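Local coordinates for VP1 (Polyomavirus HPyV7, PDB 4PCH), which probably serves as the major structural protein of the polyomavirus capsid, its jelly-roll subunits assembling into pentamers that take part in attachment to host cells, at residues Asp51-Pro55 against Leu140-Leu146; Leu128-Ile133 against Glu172-Pro178; Ala111-Gly115 against Val233-Gly237. All blocks are in the same frame, centred on the assembly; numbering follows the deposited sequence.

Interaction 1: Asp51-Pro55 against Leu140-Leu146; sequences DTLGP and LKVNEAL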
loop_
_atom_site.group_PDB
_atom_site.type_symbol
_atom_site.label_atom_id
_atom_site.label_comp_id
_atom_site.label_asym_id
_atom_site.label_seq_id
_atom_site.Cartn_x
_atom_site.Cartn_y
_atom_site.Cartn_z
ATOM N N ASP B 51 30.550 4.535 -13.932
ATOM C CA ASP B 51 30.230 3.134 -14.234
ATOM C C ASP B 51 30.882 2.105 -13.304
ATOM O O ASP B 51 30.907 0.931 -13.641
ATOM C CB ASP B 51 30.609 2.804 -15.678
ATOM C CG ASP B 51 32.103 2.995 -15.959
ATOM O OD1 ASP B 51 32.830 3.321 -14.996
ATOM O OD2 ASP B 51 32.530 2.833 -17.109
ATOM N N THR B 52 31.372 2.541 -12.155
ATOM C CA THR B 52 32.242 1.710 -11.317
ATOM C C THR B 52 31.844 1.756 -9.878
ATOM O O THR B 52 31.718 2.844 -9.298
ATOM C CB THR B 52 33.708 2.186 -11.464
ATOM O OG1 THR B 52 34.115 2.055 -12.827
ATOM C CG2 THR B 52 34.637 1.344 -10.625
ATOM N N LEU B 53 31.595 0.578 -9.292
ATOM C CA LEU B 53 31.403 0.446 -7.863
ATOM C C LEU B 53 32.733 0.540 -7.138
ATOM O O LEU B 53 33.624 -0.233 -7.405
ATOM C CB LEU B 53 30.752 -0.905 -7.497
ATOM C CG LEU B 53 29.244 -0.936 -7.660
ATOM C CD1 LEU B 53 28.862 -0.751 -9.119
ATOM C CD2 LEU B 53 28.735 -2.265 -7.104
ATOM N N GLY B 54 32.834 1.474 -6.206
ATOM C CA GLY B 54 34.079 1.683 -5.463
ATOM C C GLY B 54 33.926 1.302 -4.006
ATOM O O GLY B 54 32.880 1.477 -3.426
ATOM N N PRO B 55 34.987 0.792 -3.390
ATOM C CA PRO B 55 34.890 0.421 -2.000
ATOM C C PRO B 55 34.716 1.686 -1.131
ATOM O O PRO B 55 35.323 2.726 -1.396
ATOM C CB PRO B 55 36.226 -0.282 -1.736
ATOM C CG PRO B 55 37.160 0.335 -2.693
ATOM C CD PRO B 55 36.385 0.830 -3.865
ATOM N N LEU B 140 29.452 -2.464 -16.575
ATOM C CA LEU B 140 29.467 -2.183 -15.135
ATOM C C LEU B 140 30.739 -2.780 -14.569
ATOM O O LEU B 140 30.971 -3.978 -14.702
ATOM C CB LEU B 140 28.266 -2.760 -14.380
ATOM C CG LEU B 140 28.213 -2.407 -12.877
ATOM C CD1 LEU B 140 27.921 -0.913 -12.639
ATOM C CD2 LEU B 140 27.205 -3.250 -12.118
ATOM N N LYS B 141 31.560 -1.905 -13.986
ATOM C CA LYS B 141 32.854 -2.283 -13.450
ATOM C C LYS B 141 32.806 -2.308 -11.933
ATOM O O LYS B 141 31.997 -1.614 -11.305
ATOM C CB LYS B 141 33.918 -1.310 -13.937
ATOM C CG LYS B 141 34.121 -1.360 -15.455
ATOM C CD LYS B 141 34.642 -0.029 -15.974
ATOM C CE LYS B 141 34.874 -0.052 -17.480
ATOM N NZ LYS B 141 35.339 1.275 -17.975
ATOM N N VAL B 142 33.681 -3.138 -11.352
ATOM C CA VAL B 142 33.704 -3.366 -9.906
ATOM C C VAL B 142 35.142 -3.338 -9.415
ATOM O O VAL B 142 35.980 -4.101 -9.890
ATOM C CB VAL B 142 33.090 -4.740 -9.553
ATOM C CG1 VAL B 142 32.922 -4.873 -8.036
ATOM C CG2 VAL B 142 31.748 -4.904 -10.256
ATOM N N ASN B 143 35.418 -2.451 -8.476
ATOM C CA ASN B 143 36.742 -2.371 -7.881
ATOM C C ASN B 143 37.175 -3.713 -7.267
ATOM O O ASN B 143 36.372 -4.413 -6.650
ATOM C CB ASN B 143 36.771 -1.288 -6.822
ATOM C CG ASN B 143 38.165 -1.060 -6.300
ATOM O OD1 ASN B 143 38.616 -1.788 -5.433
ATOM N ND2 ASN B 143 38.858 -0.075 -6.845
ATOM N N GLU B 144 38.446 -4.047 -7.458
ATOM C CA GLU B 144 38.997 -5.328 -7.048
ATOM C C GLU B 144 39.007 -5.574 -5.545
ATOM O O GLU B 144 39.182 -6.718 -5.120
ATOM C CB GLU B 144 40.422 -5.492 -7.597
ATOM C CG GLU B 144 40.474 -5.698 -9.108
ATOM C CD GLU B 144 39.651 -6.901 -9.559
ATOM O OE1 GLU B 144 38.449 -6.717 -9.870
ATOM O OE2 GLU B 144 40.193 -8.031 -9.568
ATOM N N ALA B 145 38.823 -4.526 -4.747
ATOM C CA ALA B 145 38.664 -4.684 -3.290
ATOM C C ALA B 145 37.346 -5.318 -2.904
ATOM O O ALA B 145 37.178 -5.810 -1.772
ATOM C CB ALA B 145 38.847 -3.343 -2.593
ATOM N N LEU B 146 36.401 -5.325 -3.848
ATOM C CA LEU B 146 35.097 -5.897 -3.638
ATOM C C LEU B 146 35.003 -7.284 -4.275
ATOM O O LEU B 146 35.723 -7.592 -5.230
ATOM C CB LEU B 146 34.029 -4.969 -4.263
ATOM C CG LEU B 146 34.040 -3.564 -3.697
ATOM C CD1 LEU B 146 33.112 -2.657 -4.480
ATOM C CD2 LEU B 146 33.706 -3.547 -2.214
#

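Interaction 2: Leu128-Ile133 against Glu172-Pro178; sequences LDVIGI and ELWVADP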
loop_
_atom_site.group_PDB
_atom_site.type_symbol
_atom_site.label_atom_id
_atom_site.label_comp_id
_atom_site.label_asym_id
_atom_site.label_seq_id
_atom_site.Cartn_x
_atom_site.Cartn_y
_atom_site.Cartn_z
ATOM N N LEU B 128 25.131 -17.219 4.393
ATOM C CA LEU B 128 24.167 -17.061 3.328
ATOM C C LEU B 128 24.722 -17.467 1.966
ATOM O O LEU B 128 25.771 -16.973 1.561
ATOM C CB LEU B 128 23.748 -15.594 3.283
ATOM C CG LEU B 128 22.734 -15.202 2.194
ATOM C CD1 LEU B 128 21.359 -15.749 2.503
ATOM C CD2 LEU B 128 22.610 -13.700 1.976
ATOM N N ASP B 129 24.023 -18.355 1.267
ATOM C CA ASP B 129 24.373 -18.700 -0.122
ATOM C C ASP B 129 23.859 -17.586 -1.044
ATOM O O ASP B 129 22.655 -17.200 -0.963
ATOM C CB ASP B 129 23.717 -20.023 -0.517
ATOM C CG ASP B 129 24.182 -21.191 0.326
ATOM O OD1 ASP B 129 25.419 -21.473 0.355
ATOM O OD2 ASP B 129 23.303 -21.856 0.936
ATOM N N VAL B 130 24.748 -17.102 -1.929
ATOM C CA VAL B 130 24.397 -16.026 -2.881
ATOM C C VAL B 130 24.816 -16.387 -4.302
ATOM O O VAL B 130 25.689 -17.241 -4.538
ATOM C CB VAL B 130 25.064 -14.655 -2.515
ATOM C CG1 VAL B 130 24.314 -14.012 -1.371
ATOM C CG2 VAL B 130 26.535 -14.827 -2.185
ATOM N N ILE B 131 24.165 -15.728 -5.254
ATOM C CA ILE B 131 24.497 -15.840 -6.655
ATOM C C ILE B 131 25.089 -14.504 -7.116
ATOM O O ILE B 131 24.560 -13.421 -6.790
ATOM C CB ILE B 131 23.268 -16.177 -7.518
ATOM C CG1 ILE B 131 22.517 -17.392 -6.985
ATOM C CG2 ILE B 131 23.694 -16.411 -8.962
ATOM C CD1 ILE B 131 21.234 -17.651 -7.725
ATOM N N GLY B 132 26.203 -14.578 -7.819
ATOM C CA GLY B 132 26.852 -13.380 -8.377
ATOM C C GLY B 132 26.239 -13.013 -9.707
ATOM O O GLY B 132 26.192 -13.846 -10.599
ATOM N N ILE B 133 25.734 -11.782 -9.837
ATOM C CA ILE B 133 25.142 -11.332 -11.090
ATOM C C ILE B 133 25.637 -9.937 -11.386
ATOM O O ILE B 133 25.520 -9.059 -10.544
ATOM C CB ILE B 133 23.591 -11.231 -11.010
ATOM C CG1 ILE B 133 23.002 -12.598 -10.685
ATOM C CG2 ILE B 133 23.041 -10.681 -12.322
ATOM C CD1 ILE B 133 23.042 -13.572 -11.825
ATOM N N GLU B 172 24.551 -4.750 -4.590
ATOM C CA GLU B 172 24.238 -4.544 -5.996
ATOM C C GLU B 172 24.621 -5.726 -6.903
ATOM O O GLU B 172 24.156 -5.781 -8.042
ATOM C CB GLU B 172 24.933 -3.300 -6.509
ATOM C CG GLU B 172 24.371 -2.029 -5.944
ATOM C CD GLU B 172 25.334 -0.871 -6.098
ATOM O OE1 GLU B 172 25.622 -0.500 -7.244
ATOM O OE2 GLU B 172 25.766 -0.346 -5.070
ATOM N N LEU B 173 25.459 -6.658 -6.413
ATOM C CA LEU B 173 26.049 -7.700 -7.260
ATOM C C LEU B 173 25.794 -9.151 -6.805
ATOM O O LEU B 173 26.171 -10.104 -7.500
ATOM C CB LEU B 173 27.563 -7.470 -7.325
ATOM C CG LEU B 173 28.049 -6.087 -7.754
ATOM C CD1 LEU B 173 29.587 -5.968 -7.597
ATOM C CD2 LEU B 173 27.622 -5.826 -9.203
ATOM N N TRP B 174 25.164 -9.327 -5.643
ATOM C CA TRP B 174 25.041 -10.657 -5.015
ATOM C C TRP B 174 23.622 -10.816 -4.489
ATOM O O TRP B 174 23.204 -9.967 -3.679
ATOM C CB TRP B 174 26.041 -10.800 -3.875
ATOM C CG TRP B 174 27.478 -10.824 -4.324
ATOM C CD1 TRP B 174 28.361 -9.783 -4.349
ATOM C CD2 TRP B 174 28.178 -11.952 -4.838
ATOM N NE1 TRP B 174 29.566 -10.199 -4.842
ATOM C CE2 TRP B 174 29.481 -11.538 -5.145
ATOM C CE3 TRP B 174 27.822 -13.296 -5.064
ATOM C CZ2 TRP B 174 30.432 -12.407 -5.663
ATOM C CZ3 TRP B 174 28.774 -14.155 -5.588
ATOM C CH2 TRP B 174 30.055 -13.706 -5.894
ATOM N N VAL B 175 22.933 -11.863 -4.917
ATOM C CA VAL B 175 21.522 -12.116 -4.607
ATOM C C VAL B 175 21.391 -13.425 -3.808
ATOM O O VAL B 175 22.035 -14.421 -4.165
ATOM C CB VAL B 175 20.716 -12.254 -5.914
ATOM C CG1 VAL B 175 19.244 -12.465 -5.624
ATOM C CG2 VAL B 175 20.888 -11.019 -6.807
ATOM N N ALA B 176 20.545 -13.448 -2.778
ATOM C CA ALA B 176 20.296 -14.681 -2.046
ATOM C C ALA B 176 19.923 -15.780 -3.028
ATOM O O ALA B 176 19.128 -15.573 -3.931
ATOM C CB ALA B 176 19.163 -14.487 -1.038
ATOM N N ASP B 177 20.469 -16.967 -2.808
ATOM C CA ASP B 177 20.300 -18.085 -3.725
ATOM C C ASP B 177 19.134 -19.010 -3.284
ATOM O O ASP B 177 19.272 -19.752 -2.298
ATOM C CB ASP B 177 21.626 -18.842 -3.800
ATOM C CG ASP B 177 21.613 -19.993 -4.832
ATOM O OD1 ASP B 177 20.535 -20.292 -5.410
ATOM O OD2 ASP B 177 22.681 -20.625 -5.015
ATOM N N PRO B 178 17.985 -18.978 -3.996
ATOM C CA PRO B 178 16.846 -19.791 -3.627
ATOM C C PRO B 178 17.024 -21.288 -3.940
ATOM O O PRO B 178 16.259 -22.087 -3.469
ATOM C CB PRO B 178 15.702 -19.173 -4.466
ATOM C CG PRO B 178 16.389 -18.687 -5.694
ATOM C CD PRO B 178 17.711 -18.182 -5.212
HETATM O O HOH W 1 24.998 -19.927 -3.773
HETATM O O HOH W 2 23.273 -7.943 -9.294
#

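Interaction 3: Ala111-Gly115 against Val233-Gly237; sequences AGIEG and VGMTG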
loop_
_atom_site.group_PDB
_atom_site.type_symbol
_atom_site.label_atom_id
_atom_site.label_comp_id
_atom_site.label_asym_id
_atom_site.label_seq_id
_atom_site.Cartn_x
_atom_site.Cartn_y
_atom_site.Cartn_z
ATOM N N ALA B 111 15.528 18.254 1.005
ATOM C CA ALA B 111 15.569 17.160 0.039
ATOM C C ALA B 111 15.123 15.822 0.610
ATOM O O ALA B 111 14.439 15.028 -0.059
ATOM C CB ALA B 111 17.001 17.047 -0.499
ATOM N N GLY B 112 15.512 15.554 1.857
ATOM C CA GLY B 112 15.296 14.255 2.473
ATOM C C GLY B 112 15.990 13.107 1.765
ATOM O O GLY B 112 16.746 13.302 0.797
ATOM N N ILE B 113 15.736 11.902 2.253
ATOM C CA ILE B 113 16.267 10.690 1.629
ATOM C C ILE B 113 15.343 10.249 0.520
ATOM O O ILE B 113 14.123 10.234 0.697
ATOM C CB ILE B 113 16.382 9.538 2.640
ATOM C CG1 ILE B 113 17.253 9.953 3.832
ATOM C CG2 ILE B 113 16.890 8.279 1.961
ATOM C CD1 ILE B 113 18.693 10.264 3.477
ATOM N N GLU B 114 15.892 9.855 -0.622
ATOM C CA GLU B 114 15.086 9.235 -1.666
ATOM C C GLU B 114 15.949 8.388 -2.573
ATOM O O GLU B 114 17.154 8.537 -2.600
ATOM C CB GLU B 114 14.310 10.264 -2.525
ATOM C CG GLU B 114 15.188 11.319 -3.207
ATOM C CD GLU B 114 15.752 12.369 -2.241
ATOM O OE1 GLU B 114 14.959 12.940 -1.474
ATOM O OE2 GLU B 114 16.983 12.640 -2.251
ATOM N N GLY B 115 15.294 7.530 -3.331
ATOM C CA GLY B 115 15.972 6.723 -4.341
ATOM C C GLY B 115 15.836 5.237 -4.117
ATOM O O GLY B 115 14.894 4.767 -3.495
ATOM N N VAL B 233 18.481 2.688 2.577
ATOM C CA VAL B 233 17.268 3.482 2.689
ATOM C C VAL B 233 17.115 4.434 1.508
ATOM O O VAL B 233 16.010 4.852 1.208
ATOM C CB VAL B 233 17.224 4.265 4.030
ATOM C CG1 VAL B 233 15.869 4.905 4.235
ATOM C CG2 VAL B 233 17.527 3.380 5.213
ATOM N N GLY B 234 18.215 4.750 0.819
ATOM C CA GLY B 234 18.178 5.563 -0.404
ATOM C C GLY B 234 19.463 6.341 -0.543
ATOM O O GLY B 234 20.511 5.868 -0.073
ATOM N N MET B 235 19.398 7.510 -1.169
ATOM C CA MET B 235 20.562 8.399 -1.260
ATOM C C MET B 235 20.295 9.756 -0.581
ATOM O O MET B 235 19.138 10.139 -0.307
ATOM C CB MET B 235 20.999 8.567 -2.714
ATOM C CG MET B 235 21.602 7.287 -3.312
ATOM S SD MET B 235 22.223 7.646 -4.982
ATOM C CE MET B 235 23.973 7.755 -4.559
ATOM N N THR B 236 21.380 10.486 -0.357
ATOM C CA THR B 236 21.360 11.738 0.381
ATOM C C THR B 236 22.398 12.707 -0.135
ATOM O O THR B 236 23.413 12.300 -0.703
ATOM C CB THR B 236 21.589 11.492 1.907
ATOM O OG1 THR B 236 21.408 12.728 2.626
ATOM C CG2 THR B 236 22.952 10.919 2.207
ATOM N N GLY B 237 22.090 14.000 0.024
ATOM C CA GLY B 237 23.085 15.057 -0.047
ATOM C C GLY B 237 23.729 15.285 1.315
ATOM O O GLY B 237 23.368 14.647 2.338
HETATM O O HOH W 3 19.110 14.338 -0.144
#

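Interaction 1: Asp51-Pro55 against Leu140-Leu146
Pro55 lies on the side-chain amide of Asn143: CD sits almost squarely over the middle of one face, 3.6 Å from Asn143 CG, and Pro55 CG continues over the same face. The amide oxygen also takes a hydrogen bond: Asn143 OD1 accepts from Ala145 N at 2.8 Å, the donor tilted 27° from the carbonyl plane to the side away from the proline, which makes an Asx turn. With CG anti to the backbone N (chi1 -173°), the amide is swung out to where both partners can meet it.

The carboxylate of Asp51 is the second flat group. One face is turned to Lys141, whose extended chain crosses it with CD 3.9 Å from Asp51 CG, and from that same side two donors come to different oxygens. Thr52 OG1 reaches OD1 at 2.8 Å from 42° above the plane, whereas Lys141 NZ makes a weak, 3.3 Å salt bridge to OD2.

Between these ends the backbones of Thr52-Leu53 and Lys141-Val142 pair in parallel. Lys141 N donates to Asp51 O, Leu53 N to Lys141 O and Asn143 N to Leu53 O. On the face bearing Leu53 and Val142, Leu53 CD1 touches Leu140 CD1 at 3.6 Å, and Ala99 of a second subunit packs on both leucines; Leu146 CD1 comes to 3.8 Å from Leu53 O.

A short parallel pair thus joins the BC and EF loops of the jelly roll. It is held by three main-chain bonds and by leucine packing, and the weak ion pair at the partly exposed end probably adds little.

Interaction 2: Leu128-Ile133 against Glu172-Pro178
Ile131 runs its side chain across Asp177 at about a right angle. CB lies 4.0 Å from Val175 O; CG1, set beside its own backbone N (chi1 -52°), rests against the carboxylate carbon of Asp177, with CG 3.5 Å away; and CD1 ends 3.6 Å from Asp177 OD1, near the ring of Pro178. Of the carboxylate oxygens so approached, OD1 bonds Thr179 OG1, while OD2 pairs with Arg161 of strand 161-163 and lies within bonding distance of a water that also approaches Val130 O.

The backbones of 129-132 and 174-176 are antiparallel. Ile131 and Val175 form the hydrogen-bonded pair, with the bonds in both directions lying in the carbonyl planes, and Asp177 N to Asp129 O and Ile133 N to Leu173 O extend the pairing at its two ends.

On the other face of the sheet Gly132 packs against one face of the Trp174 indole. Gly132 CA stands 3.8 Å from the centroid of the Trp174 six-membered ring in a CH-pi contact, 29° off the normal, while Val130 CG2 meets Trp174 CE3 obliquely at 3.5 Å. Trp174 NE1 bonds Glu147 O, and Phe169 makes an edge-to-face contact with the indole.

A second water donates to Ile133 O (2.8 Å) and Glu172 O (2.6 Å), closing the end where the strands part. Strand 129-132 is the middle of a three-stranded sheet within the EF loop, packed by Leu128 and Ala176 against the jelly-roll strand 117-124. The contact is buried, yet Asp129 OD2 takes a bond from Asn181 N, and the Asp177 charge is probably offset by Arg161.

Interaction 3: Ala111-Gly115 against Val233-Gly237
Glu114 and Met235 meet as a single antiparallel hydrogen-bonded pair between two segments that run 117° apart, and the pairing is limited to this one bridge. Met235 N gives a bond to Glu114 O at 2.9 Å, from 43° above the carbonyl plane; the return bond, Glu114 N to Met235 O, lies in the plane but is longer, 3.3 Å. Ile113 CA adds a CA-H...O contact to Met235 O. The strand is itself irregular here: Val233 and Gly234 both face Gln255 in a classic beta bulge. Gly234 and Gly115, close across the contact, adopt backbone angles at which a CB would press on the preceding carbonyl O, which calls for glycine.

Ile113 supplies the main side-chain packing and spreads its branches along the strand. CG2, anti to the backbone N, reaches Val233 O at 3.6 Å and lies near Val233 CG1, while the other branch carries CD1 to 3.5 Å from Thr236 CB. The Thr236 hydroxyl donates to Gly237 O at 2.8 Å, in the carbonyl plane on a lone pair, and also bonds Ser101 OG.

Glu114 curls back over its own loop, chi1 57° placing CG between backbone N and carbonyl carbon and the chain bending again at chi2. Its OE2 forms a salt bridge with Arg252. A water accepts from Gly237 N at 3.0 Å and lies 2.7 Å from Gly112 O, linking loop to strand beyond the direct bonds.

The DE loop is thereby tied to the end of strand 224-236. The contact is buried, so the salt bridge to Arg252 probably balances the charge of Glu114, while two main-chain bonds and a water join loop and strand.

How the interactions relate
From the N terminus, the chain leaves 51-55 in the BC loop and passes through 111-115 in the DE loop before entering the EF loop. Return to 140-146 closes interaction 1 across 84 intervening residues. Within the EF loop, 128-133 pairs with 172-178, so interaction 2 crosses interaction 1; the two also touch, Leu53, Leu140 and Val142 packing on Leu173, and their centres are about 17 Å apart. Interaction 3 closes last, when strand 224-236 reaches 233-237; it encloses interaction 2 and crosses interaction 1, touching neither. Interactions 1 and 2 bind the EF loop to the BC loop and to itself, whereas interaction 3 joins the DE loop to the jelly-roll sheet.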